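Local coordinates for glycoside hydrolase family 31 (Trueperella pyogenes, PDB 5I0F), which probably hydrolyses cycloalternan through a covalent glycosyl-enzyme intermediate, as a family 31 glycoside hydrolase with a barrel catalytic domain, at residues 167-170 and 171-175. Residues are numbered along the deposited sequence; the frame is centred on the assembly and turned at random.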
ATOM      1  N   LEU A 167      13.967  22.785   1.861  1.00 23.34           N
ATOM      2  CA  LEU A 167      13.438  23.574   0.763  1.00 23.55           C
ATOM      3  C   LEU A 167      12.529  24.675   1.304  1.00 24.04           C
ATOM      4  O   LEU A 167      11.764  24.469   2.269  1.00 23.21           O
ATOM      5  CB  LEU A 167      12.621  22.698  -0.183  1.00 23.54           C
ATOM      6  CG  LEU A 167      13.250  21.405  -0.679  1.00 23.33           C
ATOM      7  CD1 LEU A 167      12.236  20.711  -1.574  1.00 23.70           C
ATOM      8  CD2 LEU A 167      14.526  21.680  -1.445  1.00 23.86           C
ATOM      9  N   ARG A 168      12.575  25.837   0.651  1.00 25.10           N
ATOM     10  CA  ARG A 168      11.742  26.965   1.031  1.00 25.91           C
ATOM     11  C   ARG A 168      10.292  26.801   0.522  1.00 25.15           C
ATOM     12  O   ARG A 168      10.080  26.435  -0.628  1.00 25.14           O
ATOM     13  CB  ARG A 168      12.353  28.252   0.473  1.00 27.94           C
ATOM     14  CG  ARG A 168      11.697  29.527   0.992  1.00 29.98           C
ATOM     15  CD  ARG A 168      12.539  30.762   0.681  1.00 32.25           C
ATOM     16  NE  ARG A 168      12.652  30.938  -0.756  1.00 33.64           N
ATOM     17  CZ  ARG A 168      11.708  31.451  -1.551  1.00 35.57           C
ATOM     18  NH1 ARG A 168      11.952  31.544  -2.855  1.00 37.01           N
ATOM     19  NH2 ARG A 168      10.534  31.902  -1.071  1.00 36.40           N
ATOM     20  N   ILE A 169       9.316  27.110   1.373  1.00 25.08           N
ATOM     21  CA  ILE A 169       7.894  27.156   0.990  1.00 25.41           C
ATOM     22  C   ILE A 169       7.363  28.527   1.366  1.00 25.82           C
ATOM     23  O   ILE A 169       7.778  29.091   2.372  1.00 25.78           O
ATOM     24  CB  ILE A 169       7.076  26.001   1.646  1.00 25.60           C
ATOM     25  CG1 ILE A 169       5.611  26.021   1.234  1.00 26.30           C
ATOM     26  CG2 ILE A 169       7.159  26.017   3.175  1.00 26.04           C
ATOM     27  CD1 ILE A 169       4.875  24.716   1.543  1.00 26.01           C
ATOM     28  N   GLU A 170       6.474  29.060   0.530  1.00 26.15           N
ATOM     29  CA  GLU A 170       5.891  30.396   0.714  1.00 28.20           C
ATOM     30  C   GLU A 170       4.504  30.324   1.366  1.00 28.03           C
ATOM     31  O   GLU A 170       3.869  29.268   1.408  1.00 26.14           O
ATOM     32  CB  GLU A 170       5.849  31.147  -0.629  1.00 29.66           C
ATOM     33  CG  GLU A 170       7.256  31.342  -1.189  1.00 30.90           C
ATOM     34  CD  GLU A 170       7.336  32.213  -2.434  1.00 32.91           C
ATOM     35  OE1 GLU A 170       6.298  32.524  -3.031  1.00 34.92           O
ATOM     36  OE2 GLU A 170       8.466  32.593  -2.815  1.00 34.78           O
ATOM     37  N   GLY A 171       4.078  31.453   1.914  1.00 28.67           N
ATOM     38  CA  GLY A 171       2.929  31.524   2.825  1.00 29.28           C
ATOM     39  C   GLY A 171       1.600  31.033   2.288  1.00 29.50           C
ATOM     40  O   GLY A 171       0.785  30.497   3.042  1.00 29.46           O
ATOM     41  N   ASP A 172       1.386  31.177   0.987  1.00 29.23           N
ATOM     42  CA  ASP A 172       0.142  30.709   0.374  1.00 30.00           C
ATOM     43  C   ASP A 172       0.261  29.351  -0.327  1.00 27.89           C
ATOM     44  O   ASP A 172      -0.638  28.984  -1.097  1.00 28.18           O
ATOM     45  CB  ASP A 172      -0.373  31.740  -0.618  1.00 31.89           C
ATOM     46  CG  ASP A 172       0.530  31.888  -1.840  1.00 33.41           C
ATOM     47  OD1 ASP A 172       1.784  31.724  -1.712  1.00 34.06           O
ATOM     48  OD2 ASP A 172      -0.037  32.187  -2.917  1.00 34.66           O
ATOM     49  N   GLU A 173       1.342  28.607  -0.073  1.00 26.21           N
ATOM     50  CA  GLU A 173       1.564  27.341  -0.780  1.00 24.83           C
ATOM     51  C   GLU A 173       0.991  26.138  -0.032  1.00 24.21           C
ATOM     52  O   GLU A 173       1.027  26.089   1.200  1.00 24.51           O
ATOM     53  CB  GLU A 173       3.045  27.145  -1.097  1.00 25.00           C
ATOM     54  CG  GLU A 173       3.462  27.995  -2.288  1.00 25.55           C
ATOM     55  CD  GLU A 173       4.928  27.928  -2.660  1.00 26.47           C
ATOM     56  OE1 GLU A 173       5.801  27.660  -1.798  1.00 25.79           O
ATOM     57  OE2 GLU A 173       5.231  28.210  -3.845  1.00 27.45           O
ATOM     58  N   HIS A 174       0.500  25.176  -0.811  1.00 23.41           N
ATOM     59  CA  HIS A 174      -0.089  23.929  -0.350  1.00 22.75           C
ATOM     60  C   HIS A 174       0.721  22.772  -0.922  1.00 22.57           C
ATOM     61  O   HIS A 174       1.255  22.871  -2.043  1.00 22.96           O
ATOM     62  CB  HIS A 174      -1.508  23.837  -0.847  1.00 23.15           C
ATOM     63  CG  HIS A 174      -2.341  25.004  -0.466  1.00 23.89           C
ATOM     64  ND1 HIS A 174      -3.020  25.067   0.730  1.00 24.76           N
ATOM     65  CD2 HIS A 174      -2.556  26.185  -1.088  1.00 24.62           C
ATOM     66  CE1 HIS A 174      -3.661  26.219   0.803  1.00 25.12           C
ATOM     67  NE2 HIS A 174      -3.385  26.919  -0.282  1.00 25.12           N
ATOM     68  N   VAL A 175       0.837  21.697  -0.148  1.00 21.51           N
ATOM     69  CA  VAL A 175       1.684  20.571  -0.506  1.00 21.21           C
ATOM     70  C   VAL A 175       0.817  19.333  -0.684  1.00 20.69           C
ATOM     71  O   VAL A 175       0.159  18.891   0.254  1.00 20.63           O
ATOM     72  CB  VAL A 175       2.777  20.306   0.551  1.00 21.15           C
ATOM     73  CG1 VAL A 175       3.735  19.228   0.053  1.00 21.17           C
ATOM     74  CG2 VAL A 175       3.554  21.579   0.844  1.00 21.69           C
TER
HETATM   75  O   HOH W   1       3.738  31.819  -3.715  1.00 44.21           O
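With CG anti to its carbonyl carbon (chi1 -77°), the extended chain of Glu-173 reaches across the turn to place its carboxylate at the backbone N of Glu-170. The two glutamates are the ends of a type I beta turn, Glu-170 to Glu-173. It lies in the link 169-173 between strand 160-168 of the six-stranded antiparallel sheet and edge strand 174-179 of the five-stranded mixed sheet. Glu-173 N donates to Glu-170 O at 3.0 Å and closes the turn. In return Glu-170 N donates to Glu-173 OE1 at 2.8 Å; the bond is nearly straight, 174°, but meets the carboxylate from above its plane. Backbone and side chain thus tie the same two residues in both directions. Glu-173 OE2 forms a salt bridge with Arg-145 and accepts a hydrogen bond from Trp-226 NE1. The Ile-169 side chain runs past Glu-173 in the opposite direction, with CG1 3.6 Å from Glu-173 CB. Ile-169 CD1 packs tightly on Val-175 CG2, at 3.5 Å. Arg-168 NH2 forms a salt bridge with the anti lone pair of Glu-170 OE2, which lies in the guanidinium plane. Asp-172 OD2 accepts a hydrogen bond from Glu-221 N. A water donates to Glu-170 OE1 at 2.7 Å and to Asp-172 OD1 at 2.8 Å.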